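Local coordinates for toll-like receptor 13 (Mus musculus, PDB 4Z0C), which recognises and binds bacterial 23S rRNA as an innate immune receptor, signalling through MYD88 and TRAF6 to activate NF-kappa-B, here seen as its leucine-rich-repeat ectodomain, at residues Gln48-Trp53 against Trp72-Gly77. Numbering follows the deposited sequence.
Sequences QVLPPW and WKIDEG. With NAG (2-acetamido-2-deoxy-beta-D-glucopyranose), chain L.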
loop_
_atom_site.group_PDB
_atom_site.type_symbol
_atom_site.label_atom_id
_atom_site.label_comp_id
_atom_site.label_asym_id
_atom_site.label_seq_id
_atom_site.Cartn_x
_atom_site.Cartn_y
_atom_site.Cartn_z
ATOM N N GLN A 48 35.895 -18.764 -8.976
ATOM C CA GLN A 48 36.798 -18.265 -10.006
ATOM C C GLN A 48 37.425 -19.384 -10.843
ATOM O O GLN A 48 37.574 -19.242 -12.052
ATOM C CB GLN A 48 37.902 -17.392 -9.400
ATOM C CG GLN A 48 37.455 -15.985 -9.054
ATOM C CD GLN A 48 38.609 -15.010 -8.869
ATOM O OE1 GLN A 48 39.728 -15.401 -8.583
ATOM N NE2 GLN A 48 38.322 -13.726 -9.009
ATOM N N VAL A 49 37.776 -20.506 -10.222
ATOM C CA VAL A 49 38.368 -21.593 -10.995
ATOM C C VAL A 49 37.652 -22.914 -10.761
ATOM O O VAL A 49 37.122 -23.171 -9.679
ATOM C CB VAL A 49 39.895 -21.773 -10.736
ATOM C CG1 VAL A 49 40.626 -20.437 -10.800
ATOM C CG2 VAL A 49 40.145 -22.447 -9.412
ATOM N N LEU A 50 37.620 -23.733 -11.806
ATOM C CA LEU A 50 37.069 -25.075 -11.714
ATOM C C LEU A 50 38.212 -26.064 -11.907
ATOM O O LEU A 50 38.615 -26.339 -13.044
ATOM C CB LEU A 50 36.000 -25.304 -12.787
ATOM C CG LEU A 50 34.529 -25.165 -12.385
ATOM C CD1 LEU A 50 34.248 -23.767 -11.892
ATOM C CD2 LEU A 50 33.583 -25.552 -13.509
ATOM N N PRO A 51 38.743 -26.592 -10.789
ATOM C CA PRO A 51 39.847 -27.564 -10.748
ATOM C C PRO A 51 39.488 -28.884 -11.428
ATOM O O PRO A 51 38.305 -29.139 -11.669
ATOM C CB PRO A 51 40.085 -27.771 -9.244
ATOM C CG PRO A 51 38.823 -27.270 -8.559
ATOM C CD PRO A 51 38.318 -26.173 -9.438
ATOM N N PRO A 52 40.512 -29.699 -11.757
ATOM C CA PRO A 52 40.460 -30.973 -12.493
ATOM C C PRO A 52 39.507 -32.083 -12.033
ATOM O O PRO A 52 39.169 -32.916 -12.854
ATOM C CB PRO A 52 41.901 -31.473 -12.395
ATOM C CG PRO A 52 42.702 -30.237 -12.397
ATOM C CD PRO A 52 41.905 -29.231 -11.617
ATOM N N TRP A 53 39.099 -32.150 -10.781
ATOM C CA TRP A 53 38.073 -33.133 -10.446
ATOM C C TRP A 53 37.069 -32.525 -9.491
ATOM O O TRP A 53 36.901 -32.999 -8.364
ATOM C CB TRP A 53 38.675 -34.425 -9.867
ATOM C CG TRP A 53 39.021 -35.463 -10.904
ATOM C CD1 TRP A 53 40.159 -35.520 -11.673
ATOM C CD2 TRP A 53 38.222 -36.593 -11.293
ATOM N NE1 TRP A 53 40.110 -36.611 -12.509
ATOM C CE2 TRP A 53 38.937 -37.287 -12.297
ATOM C CE3 TRP A 53 36.971 -37.080 -10.898
ATOM C CZ2 TRP A 53 38.442 -38.442 -12.907
ATOM C CZ3 TRP A 53 36.487 -38.243 -11.500
ATOM C CH2 TRP A 53 37.222 -38.907 -12.489
ATOM N N TRP A 72 36.657 -17.967 -14.783
ATOM C CA TRP A 72 37.420 -17.608 -15.971
ATOM C C TRP A 72 38.355 -18.742 -16.363
ATOM O O TRP A 72 39.035 -18.678 -17.391
ATOM C CB TRP A 72 38.222 -16.333 -15.720
ATOM C CG TRP A 72 39.277 -16.505 -14.688
ATOM C CD1 TRP A 72 39.137 -16.345 -13.350
ATOM C CD2 TRP A 72 40.648 -16.860 -14.911
ATOM N NE1 TRP A 72 40.332 -16.581 -12.718
ATOM C CE2 TRP A 72 41.276 -16.899 -13.656
ATOM C CE3 TRP A 72 41.402 -17.148 -16.051
ATOM C CZ2 TRP A 72 42.621 -17.215 -13.505
ATOM C CZ3 TRP A 72 42.741 -17.466 -15.898
ATOM C CH2 TRP A 72 43.335 -17.496 -14.637
ATOM N N LYS A 73 38.385 -19.784 -15.540
ATOM C CA LYS A 73 39.346 -20.865 -15.732
ATOM C C LYS A 73 38.732 -22.204 -15.362
ATOM O O LYS A 73 38.439 -22.461 -14.202
ATOM C CB LYS A 73 40.596 -20.602 -14.897
ATOM C CG LYS A 73 41.700 -21.638 -15.024
ATOM C CD LYS A 73 42.954 -21.099 -14.350
ATOM C CE LYS A 73 44.063 -22.122 -14.282
ATOM N NZ LYS A 73 43.763 -23.155 -13.254
ATOM N N ILE A 74 38.529 -23.047 -16.369
ATOM C CA ILE A 74 37.956 -24.368 -16.168
ATOM C C ILE A 74 38.998 -25.375 -16.625
ATOM O O ILE A 74 39.221 -25.537 -17.838
ATOM C CB ILE A 74 36.672 -24.563 -17.008
ATOM C CG1 ILE A 74 35.746 -23.348 -16.865
ATOM C CG2 ILE A 74 35.965 -25.879 -16.627
ATOM C CD1 ILE A 74 34.306 -23.599 -17.286
ATOM N N ASP A 75 39.634 -26.048 -15.662
ATOM C CA ASP A 75 40.712 -26.965 -15.983
ATOM C C ASP A 75 40.202 -28.176 -16.743
ATOM O O ASP A 75 39.076 -28.625 -16.531
ATOM C CB ASP A 75 41.412 -27.460 -14.717
ATOM C CG ASP A 75 42.112 -26.355 -13.960
ATOM O OD1 ASP A 75 42.548 -25.371 -14.596
ATOM O OD2 ASP A 75 42.255 -26.500 -12.720
ATOM N N GLU A 76 41.052 -28.704 -17.616
ATOM C CA GLU A 76 40.832 -30.009 -18.237
ATOM C C GLU A 76 40.576 -31.048 -17.140
ATOM O O GLU A 76 41.285 -31.092 -16.136
ATOM C CB GLU A 76 42.052 -30.407 -19.067
ATOM C CG GLU A 76 41.737 -30.856 -20.483
ATOM C CD GLU A 76 41.711 -32.383 -20.668
ATOM O OE1 GLU A 76 41.852 -33.138 -19.672
ATOM O OE2 GLU A 76 41.550 -32.826 -21.834
ATOM N N GLY A 77 39.524 -31.842 -17.309
ATOM C CA GLY A 77 39.126 -32.805 -16.298
ATOM C C GLY A 77 38.014 -32.306 -15.374
ATOM O O GLY A 77 37.374 -33.111 -14.690
HETATM C C1 NAG L . 41.721 -21.517 -21.686
HETATM C C2 NAG L . 41.203 -20.852 -20.404
HETATM C C3 NAG L . 41.755 -19.445 -20.188
HETATM C C4 NAG L . 43.250 -19.350 -20.486
HETATM C C5 NAG L . 43.605 -20.080 -21.781
HETATM C C6 NAG L . 45.114 -20.104 -22.034
HETATM C C7 NAG L . 39.018 -21.418 -19.494
HETATM C C8 NAG L . 37.648 -20.859 -19.250
HETATM N N2 NAG L . 39.755 -20.798 -20.409
HETATM O O3 NAG L . 41.521 -19.073 -18.848
HETATM O O4 NAG L . 43.596 -17.986 -20.608
HETATM O O5 NAG L . 43.126 -21.408 -21.744
HETATM O O6 NAG L . 45.744 -21.079 -21.228
HETATM O O7 NAG L . 39.401 -22.399 -18.863
#
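The carbonyl oxygen of Lys-73 is the best-held polar atom here, held by one hydrogen bond and, in addition, a weaker contact: Leu-50 N gives it a hydrogen bond of 2.8 Å, nearly along the C=O axis, and Val-49 CA adds a CA-H...O contact at 3.3 Å. On one side of this bond, Asp-75 N reaches Leu-50 O at 2.8 Å, again almost in line with the carbonyl; on the other, Trp-72 N makes a longer bond to Gln-48 O, in the carbonyl plane. Three hydrogen bonds thus join segments 48-53 and 72-77, which run parallel, their end-to-end directions 2° apart, with strands 49-50 and 73-74 within them.

Val-49 and Lys-73 stand side by side on one face of the pair. The lysine leaves with CG anti to the backbone N (chi1 -179°), runs extended and bends at its last torsion, so that Lys-73 NZ meets the syn lone pair of Asp-75 OD1 in a salt bridge of 2.9 Å. Lys-73 CB lies over the centre of the Trp-72 indole. The other carboxylate oxygen, Asp-75 OD2, sits 3.0 Å from Pro-52 CD, where the proline ring crosses the aspartate obliquely. On the opposite face, Leu-50 and Ile-74 point together into the interior; Ile-74 CG2 packs 3.9 Å from both CB and CD2 of Leu-50, and Phe-79 touches both residues.

A glycan takes the far edge of strand 73-74: Ile-74 N donates to NAG O7 at 2.7 Å, NAG O3 donates to Trp-72 O, and the sugar is also hydrogen-bonded to Ser-97 O, linking strand 73-74 to strand 97-98. Equivalent parts of LRR 1 and LRR 2 stack here in parallel register, the successive-coil packing of a leucine-rich-repeat solenoid, away from its main row of parallel strands.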